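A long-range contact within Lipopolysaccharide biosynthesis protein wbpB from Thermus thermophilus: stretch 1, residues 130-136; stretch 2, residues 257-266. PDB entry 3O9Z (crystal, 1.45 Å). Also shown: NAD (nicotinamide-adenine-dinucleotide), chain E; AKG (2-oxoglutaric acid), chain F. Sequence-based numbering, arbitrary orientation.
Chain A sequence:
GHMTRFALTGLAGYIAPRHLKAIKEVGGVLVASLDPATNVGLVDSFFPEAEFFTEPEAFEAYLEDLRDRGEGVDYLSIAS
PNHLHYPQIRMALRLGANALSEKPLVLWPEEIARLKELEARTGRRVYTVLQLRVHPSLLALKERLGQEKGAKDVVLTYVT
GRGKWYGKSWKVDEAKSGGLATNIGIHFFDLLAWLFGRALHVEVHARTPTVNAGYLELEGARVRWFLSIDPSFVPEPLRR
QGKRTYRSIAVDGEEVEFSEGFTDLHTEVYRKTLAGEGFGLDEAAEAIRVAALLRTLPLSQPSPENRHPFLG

Stretch 1 130-136: LQLRVHP
Stretch 2, residues 257-266: EFSEGFTDLH

Segments without long helices or strands can still meet through a few well-placed side chains, and wbpB offers a compact example. Residues 131-134 form a 3-10 segment (phi/psi near -65/-20, relaxing to -113/7 at Val134), held by Val134 N to Gln131 O and His135 N to Leu132 O, both 3.1 Å. Opposing it, a type II turn from Ser259 to Phe262 runs into a type I turn from Gly261 to Asp264, with Gly261 at phi 78°. The CA atoms of Gln131 and Leu265 approach to 5.9 Å, and these residues contribute the most buried surface.

Leu265 (m, t) points toward the 3-10 segment: its CB lies 3.7 Å from Gln131 CB and 3.9 Å from Val134 CG2, while its CD1 reaches Gln131 O at 3.6 Å. Gln131 (chi1 p, chi2 -103°) sets OE1 over one face of the Phe262 ring, and its amide pairs with the NAD carboxamide: OE1 accepts from NAD N7N at 2.9 Å, and NE2 donates to NAD O7N at 3.0 Å.

His135 (t, chi2 -63°) donates a weak hydrogen bond from NE2 to Glu260 O, 3.0 Å, while Phe258 CB sits over its ring face, 4.0 Å from the centroid. Leu132 (m, t) brings its CD2 against both aromatic rings, 3.7 Å from Phe258 CD2 and 3.6 Å from Phe262 CE1, an apolar contact.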

ATOM      1  N   LEU A 130      23.947 -11.119  12.825  1.00 18.57           N
ATOM      2  CA  LEU A 130      25.179 -10.445  12.413  1.00 18.26           C
ATOM      3  C   LEU A 130      26.066 -11.527  11.816  1.00 18.46           C
ATOM      4  O   LEU A 130      26.917 -12.101  12.495  1.00 17.13           O
ATOM      5  CB  LEU A 130      25.884  -9.790  13.618  1.00 18.97           C
ATOM      6  CG  LEU A 130      25.143  -8.540  14.086  1.00 18.65           C
ATOM      7  CD1 LEU A 130      25.428  -8.193  15.566  1.00 21.22           C
ATOM      8  CD2 LEU A 130      25.341  -7.368  13.151  1.00 19.66           C
ATOM      9  N   GLN A 131      25.840 -11.915  10.565  1.00 17.23           N
ATOM     10  CA  GLN A 131      26.527 -13.106  10.084  1.00 16.76           C
ATOM     11  C   GLN A 131      28.021 -12.950   9.939  1.00 16.25           C
ATOM     12  O   GLN A 131      28.692 -13.961   9.809  1.00 17.31           O
ATOM     13  CB  GLN A 131      25.883 -13.604   8.781  1.00 19.32           C
ATOM     14  CG  GLN A 131      26.220 -12.809   7.539  1.00 21.42           C
ATOM     15  CD  GLN A 131      25.117 -11.875   7.067  1.00 18.76           C
ATOM     16  OE1 GLN A 131      24.926 -11.715   5.846  1.00 20.50           O
ATOM     17  NE2 GLN A 131      24.341 -11.318   7.985  1.00 15.60           N
ATOM     18  N   LEU A 132      28.550 -11.727   9.887  1.00 16.58           N
ATOM     19  CA  LEU A 132      30.014 -11.644   9.838  1.00 16.96           C
ATOM     20  C   LEU A 132      30.676 -12.265  11.069  1.00 17.04           C
ATOM     21  O   LEU A 132      31.821 -12.746  10.998  1.00 17.34           O
ATOM     22  CB  LEU A 132      30.475 -10.201   9.620  1.00 16.90           C
ATOM     23  CG  LEU A 132      30.128  -9.585   8.266  1.00 15.65           C
ATOM     24  CD1 LEU A 132      30.804  -8.216   8.152  1.00 15.42           C
ATOM     25  CD2 LEU A 132      30.574 -10.506   7.175  1.00 17.38           C
ATOM     26  N   ARG A 133      29.966 -12.281  12.196  1.00 16.84           N
ATOM     27  CA  ARG A 133      30.554 -12.871  13.410  1.00 16.98           C
ATOM     28  C   ARG A 133      30.642 -14.394  13.359  1.00 20.20           C
ATOM     29  O   ARG A 133      31.269 -15.008  14.234  1.00 21.30           O
ATOM     30  CB  ARG A 133      29.804 -12.436  14.668  1.00 19.68           C
ATOM     31  CG  ARG A 133      29.827 -10.947  14.896  1.00 17.63           C
ATOM     32  CD  ARG A 133      29.263 -10.629  16.262  1.00 19.09           C
ATOM     33  NE  ARG A 133      29.199  -9.211  16.560  1.00 18.08           N
ATOM     34  CZ  ARG A 133      29.301  -8.726  17.788  1.00 18.08           C
ATOM     35  NH1 ARG A 133      29.501  -9.549  18.817  1.00 20.94           N
ATOM     36  NH2 ARG A 133      29.186  -7.425  18.002  1.00 17.65           N
ATOM     37  N   VAL A 134      30.018 -15.015  12.359  1.00 18.22           N
ATOM     38  CA  VAL A 134      30.208 -16.445  12.137  1.00 19.56           C
ATOM     39  C   VAL A 134      30.943 -16.753  10.833  1.00 20.13           C
ATOM     40  O   VAL A 134      31.067 -17.904  10.402  1.00 20.45           O
ATOM     41  CB  VAL A 134      28.856 -17.225  12.265  1.00 18.37           C
ATOM     42  CG1 VAL A 134      28.252 -16.939  13.634  1.00 20.68           C
ATOM     43  CG2 VAL A 134      27.871 -16.808  11.148  1.00 20.86           C
ATOM     44  N   HIS A 135      31.431 -15.715  10.158  1.00 21.40           N
ATOM     45  CA  HIS A 135      32.189 -15.962   8.942  1.00 19.46           C
ATOM     46  C   HIS A 135      33.533 -16.594   9.258  1.00 21.12           C
ATOM     47  O   HIS A 135      34.289 -16.030  10.031  1.00 18.94           O
ATOM     48  CB  HIS A 135      32.411 -14.634   8.214  1.00 19.52           C
ATOM     49  CG  HIS A 135      32.908 -14.800   6.810  1.00 19.48           C
ATOM     50  ND1 HIS A 135      34.123 -15.372   6.507  1.00 20.98           N
ATOM     51  CD2 HIS A 135      32.332 -14.501   5.620  1.00 21.05           C
ATOM     52  CE1 HIS A 135      34.292 -15.385   5.194  1.00 25.12           C
ATOM     53  NE2 HIS A 135      33.217 -14.865   4.634  1.00 22.22           N
ATOM     54  N   PRO A 136      33.827 -17.784   8.715  1.00 20.71           N
ATOM     55  CA  PRO A 136      35.046 -18.475   9.123  1.00 23.31           C
ATOM     56  C   PRO A 136      36.342 -17.680   8.939  1.00 21.92           C
ATOM     57  O   PRO A 136      37.251 -17.830   9.756  1.00 23.14           O
ATOM     58  CB  PRO A 136      35.060 -19.724   8.226  1.00 25.48           C
ATOM     59  CG  PRO A 136      33.613 -19.968   7.958  1.00 26.57           C
ATOM     60  CD  PRO A 136      33.012 -18.598   7.791  1.00 22.53           C
ATOM     61  N   GLU A 257      39.486 -10.634   2.226  1.00 20.33           N
ATOM     62  CA  GLU A 257      38.276 -10.317   1.461  1.00 19.40           C
ATOM     63  C   GLU A 257      37.244 -11.364   1.849  1.00 21.16           C
ATOM     64  O   GLU A 257      37.524 -12.558   1.711  1.00 23.92           O
ATOM     65  CB  GLU A 257      38.509 -10.294  -0.068  1.00 20.34           C
ATOM     66  CG  GLU A 257      37.517  -9.418  -0.886  1.00 19.29           C
ATOM     67  CD  GLU A 257      36.095  -9.959  -0.986  1.00 21.21           C
ATOM     68  OE1 GLU A 257      35.185  -9.200  -1.432  1.00 20.09           O
ATOM     69  OE2 GLU A 257      35.889 -11.145  -0.629  1.00 23.20           O
ATOM     70  N   PHE A 258      36.086 -10.937   2.353  1.00 19.99           N
ATOM     71  CA  PHE A 258      35.136 -11.860   2.993  1.00 20.28           C
ATOM     72  C   PHE A 258      33.781 -11.987   2.319  1.00 22.00           C
ATOM     73  O   PHE A 258      32.784 -12.287   2.970  1.00 21.39           O
ATOM     74  CB  PHE A 258      34.955 -11.539   4.482  1.00 20.48           C
ATOM     75  CG  PHE A 258      34.643 -10.099   4.771  1.00 18.64           C
ATOM     76  CD1 PHE A 258      35.677  -9.189   4.987  1.00 17.30           C
ATOM     77  CD2 PHE A 258      33.323  -9.666   4.858  1.00 19.14           C
ATOM     78  CE1 PHE A 258      35.397  -7.863   5.329  1.00 19.04           C
ATOM     79  CE2 PHE A 258      33.027  -8.336   5.184  1.00 17.72           C
ATOM     80  CZ  PHE A 258      34.077  -7.438   5.418  1.00 18.62           C
ATOM     81  N   SER A 259      33.724 -11.770   1.013  1.00 23.45           N
ATOM     82  CA  SER A 259      32.469 -11.909   0.285  1.00 22.20           C
ATOM     83  C   SER A 259      32.014 -13.356   0.093  1.00 22.78           C
ATOM     84  O   SER A 259      30.814 -13.647   0.035  1.00 23.47           O
ATOM     85  CB  SER A 259      32.609 -11.238  -1.074  1.00 23.48           C
ATOM     86  OG  SER A 259      32.630  -9.816  -0.924  1.00 19.51           O
ATOM     87  N   GLU A 260      32.978 -14.264   0.040  1.00 24.89           N
ATOM     88  CA  GLU A 260      32.613 -15.630  -0.289  1.00 27.22           C
ATOM     89  C   GLU A 260      31.895 -16.237   0.898  1.00 25.68           C
ATOM     90  O   GLU A 260      32.372 -16.161   2.032  1.00 25.18           O
ATOM     91  CB  GLU A 260      33.870 -16.411  -0.658  1.00 29.95           C
ATOM     92  CG  GLU A 260      34.349 -16.053  -2.060  1.00 40.41           C
ATOM     93  CD  GLU A 260      35.727 -16.607  -2.382  1.00 50.91           C
ATOM     94  OE1 GLU A 260      35.922 -17.039  -3.540  1.00 50.23           O
ATOM     95  OE2 GLU A 260      36.611 -16.602  -1.490  1.00 52.01           O
ATOM     96  N   GLY A 261      30.708 -16.792   0.647  1.00 25.16           N
ATOM     97  CA  GLY A 261      29.867 -17.298   1.725  1.00 24.28           C
ATOM     98  C   GLY A 261      29.089 -16.264   2.522  1.00 22.76           C
ATOM     99  O   GLY A 261      28.369 -16.627   3.447  1.00 23.08           O
ATOM    100  N   PHE A 262      29.247 -14.982   2.201  1.00 21.41           N
ATOM    101  CA  PHE A 262      28.446 -13.939   2.866  1.00 20.98           C
ATOM    102  C   PHE A 262      26.931 -14.195   2.935  1.00 23.62           C
ATOM    103  O   PHE A 262      26.285 -13.858   3.931  1.00 21.28           O
ATOM    104  CB  PHE A 262      28.705 -12.583   2.176  1.00 20.12           C
ATOM    105  CG  PHE A 262      28.078 -11.393   2.874  1.00 19.50           C
ATOM    106  CD1 PHE A 262      28.691 -10.804   3.965  1.00 23.91           C
ATOM    107  CD2 PHE A 262      26.839 -10.882   2.484  1.00 19.41           C
ATOM    108  CE1 PHE A 262      28.097  -9.723   4.631  1.00 23.74           C
ATOM    109  CE2 PHE A 262      26.251  -9.794   3.138  1.00 22.11           C
ATOM    110  CZ  PHE A 262      26.888  -9.179   4.194  1.00 20.47           C
ATOM    111  N   THR A 263      26.359 -14.728   1.859  1.00 24.05           N
ATOM    112  CA  THR A 263      24.930 -15.009   1.822  1.00 24.38           C
ATOM    113  C   THR A 263      24.563 -16.418   2.276  1.00 25.07           C
ATOM    114  O   THR A 263      23.394 -16.815   2.180  1.00 25.26           O
ATOM    115  CB  THR A 263      24.403 -14.819   0.406  1.00 24.62           C
ATOM    116  OG1 THR A 263      25.055 -15.753  -0.468  1.00 25.83           O
ATOM    117  CG2 THR A 263      24.699 -13.391  -0.064  1.00 22.06           C
ATOM    118  N   ASP A 264      25.529 -17.132   2.861  1.00 25.55           N
ATOM    119  CA  ASP A 264      25.341 -18.544   3.208  1.00 28.44           C
ATOM    120  C   ASP A 264      25.548 -18.865   4.688  1.00 26.52           C
ATOM    121  O   ASP A 264      26.031 -19.972   4.991  1.00 27.65           O
ATOM    122  CB  ASP A 264      26.372 -19.367   2.444  1.00 31.95           C
ATOM    123  CG  ASP A 264      25.750 -20.205   1.360  1.00 39.37           C
ATOM    124  OD1 ASP A 264      25.440 -21.388   1.640  1.00 48.81           O
ATOM    125  OD2 ASP A 264      25.572 -19.672   0.244  1.00 46.47           O
ATOM    126  N   LEU A 265      25.243 -17.922   5.581  1.00 23.03           N
ATOM    127  CA  LEU A 265      25.446 -18.041   7.050  1.00 22.28           C
ATOM    128  C   LEU A 265      24.248 -17.807   7.999  1.00 22.51           C
ATOM    129  O   LEU A 265      24.380 -17.788   9.228  1.00 21.17           O
ATOM    130  CB  LEU A 265      26.538 -17.047   7.480  1.00 21.26           C
ATOM    131  CG  LEU A 265      27.898 -17.289   6.870  1.00 20.15           C
ATOM    132  CD1 LEU A 265      28.771 -16.015   6.841  1.00 25.45           C
ATOM    133  CD2 LEU A 265      28.602 -18.412   7.611  1.00 21.63           C
ATOM    134  N   HIS A 266      23.041 -17.593   7.476  1.00 20.29           N
ATOM    135  CA  HIS A 266      21.920 -17.362   8.372  1.00 21.09           C
ATOM    136  C   HIS A 266      21.598 -18.584   9.247  1.00 20.11           C
ATOM    137  O   HIS A 266      21.150 -18.439  10.370  1.00 20.14           O
ATOM    138  CB  HIS A 266      20.672 -16.932   7.586  1.00 20.58           C
ATOM    139  CG  HIS A 266      20.609 -15.457   7.316  1.00 16.82           C
ATOM    140  ND1 HIS A 266      21.625 -14.776   6.674  1.00 22.45           N
ATOM    141  CD2 HIS A 266      19.675 -14.536   7.646  1.00 19.10           C
ATOM    142  CE1 HIS A 266      21.291 -13.498   6.581  1.00 19.88           C
ATOM    143  NE2 HIS A 266      20.115 -13.333   7.154  1.00 17.15           N
TER
HETATM  144  PA  NAD E 311      12.531  -5.996   1.470  1.00 11.84           P
HETATM  145  O1A NAD E 311      12.834  -6.943   0.370  1.00 11.46           O
HETATM  146  O2A NAD E 311      12.085  -4.549   1.208  1.00 12.36           O
HETATM  147  O5B NAD E 311      11.428  -6.793   2.272  1.00 12.69           O
HETATM  148  C5B NAD E 311      10.871  -6.098   3.352  1.00 15.17           C
HETATM  149  C4B NAD E 311       9.541  -6.792   3.733  1.00 12.36           C
HETATM  150  O4B NAD E 311       9.004  -6.241   4.964  1.00 11.61           O
HETATM  151  C3B NAD E 311       8.484  -6.464   2.642  1.00 10.34           C
HETATM  152  O3B NAD E 311       7.908  -7.666   2.090  1.00 12.53           O
HETATM  153  C2B NAD E 311       7.462  -5.558   3.348  1.00 11.97           C
HETATM  154  O2B NAD E 311       6.115  -5.680   2.869  1.00 13.43           O
HETATM  155  C1B NAD E 311       7.585  -6.168   4.776  1.00 11.39           C
HETATM  156  N9A NAD E 311       7.014  -5.242   5.788  1.00 11.89           N
HETATM  157  C8A NAD E 311       6.743  -3.908   5.812  1.00 11.69           C
HETATM  158  N7A NAD E 311       6.172  -3.561   6.963  1.00 13.80           N
HETATM  159  C5A NAD E 311       5.977  -4.711   7.688  1.00 10.43           C
HETATM  160  C6A NAD E 311       5.397  -5.023   8.976  1.00 10.47           C
HETATM  161  N6A NAD E 311       4.825  -4.034   9.731  1.00 14.66           N
HETATM  162  N1A NAD E 311       5.473  -6.313   9.280  1.00 11.88           N
HETATM  163  C2A NAD E 311       5.992  -7.332   8.608  1.00 11.41           C
HETATM  164  N3A NAD E 311       6.517  -7.068   7.384  1.00 13.38           N
HETATM  165  C4A NAD E 311       6.526  -5.793   6.980  1.00 12.47           C
HETATM  166  O3  NAD E 311      13.807  -5.912   2.431  1.00 10.71           O
HETATM  167  PN  NAD E 311      14.890  -6.968   2.825  1.00 12.08           P
HETATM  168  O1N NAD E 311      16.135  -6.733   1.971  1.00 12.81           O
HETATM  169  O2N NAD E 311      14.287  -8.344   2.871  1.00 13.82           O
HETATM  170  O5D NAD E 311      15.376  -6.458   4.260  1.00 10.75           O
HETATM  171  C5D NAD E 311      14.601  -6.959   5.320  1.00 11.51           C
HETATM  172  C4D NAD E 311      15.463  -6.797   6.585  1.00 10.98           C
HETATM  173  O4D NAD E 311      16.544  -7.744   6.431  1.00 12.18           O
HETATM  174  C3D NAD E 311      16.081  -5.411   6.813  1.00 12.28           C
HETATM  175  O3D NAD E 311      16.203  -5.259   8.263  1.00 12.88           O
HETATM  176  C2D NAD E 311      17.497  -5.614   6.248  1.00 12.04           C
HETATM  177  O2D NAD E 311      18.456  -4.778   6.878  1.00 13.63           O
HETATM  178  C1D NAD E 311      17.827  -7.093   6.482  1.00 13.46           C
HETATM  179  N1N NAD E 311      18.775  -7.635   5.510  1.00 12.41           N
HETATM  180  C2N NAD E 311      19.813  -8.323   5.934  1.00 13.84           C
HETATM  181  C3N NAD E 311      20.763  -8.898   5.114  1.00 15.37           C
HETATM  182  C7N NAD E 311      21.894  -9.567   5.780  1.00 18.35           C
HETATM  183  O7N NAD E 311      21.808 -10.010   6.946  1.00 19.80           O
HETATM  184  N7N NAD E 311      22.943  -9.774   4.993  1.00 18.69           N
HETATM  185  C4N NAD E 311      20.583  -8.751   3.732  1.00 18.08           C
HETATM  186  C5N NAD E 311      19.426  -8.093   3.311  1.00 16.09           C
HETATM  187  C6N NAD E 311      18.504  -7.544   4.199  1.00 13.61           C
HETATM  188  C1  AKG F 312      21.500  -5.469   3.122  1.00 18.98           C
HETATM  189  O1  AKG F 312      21.365  -5.335   1.877  1.00 17.27           O
HETATM  190  O2  AKG F 312      20.675  -5.010   3.918  1.00 17.74           O
HETATM  191  C2  AKG F 312      22.558  -6.265   3.707  1.00 21.25           C
HETATM  192  O5  AKG F 312      22.618  -6.360   4.931  1.00 16.24           O
HETATM  193  C3  AKG F 312      23.583  -6.939   2.834  1.00 17.38           C
HETATM  194  C4  AKG F 312      24.792  -6.009   2.736  1.00 18.14           C
HETATM  195  C5  AKG F 312      25.837  -6.475   1.743  1.00 16.67           C
HETATM  196  O3  AKG F 312      25.480  -6.847   0.609  1.00 17.36           O
HETATM  197  O4  AKG F 312      27.025  -6.482   2.075  1.00 17.20           O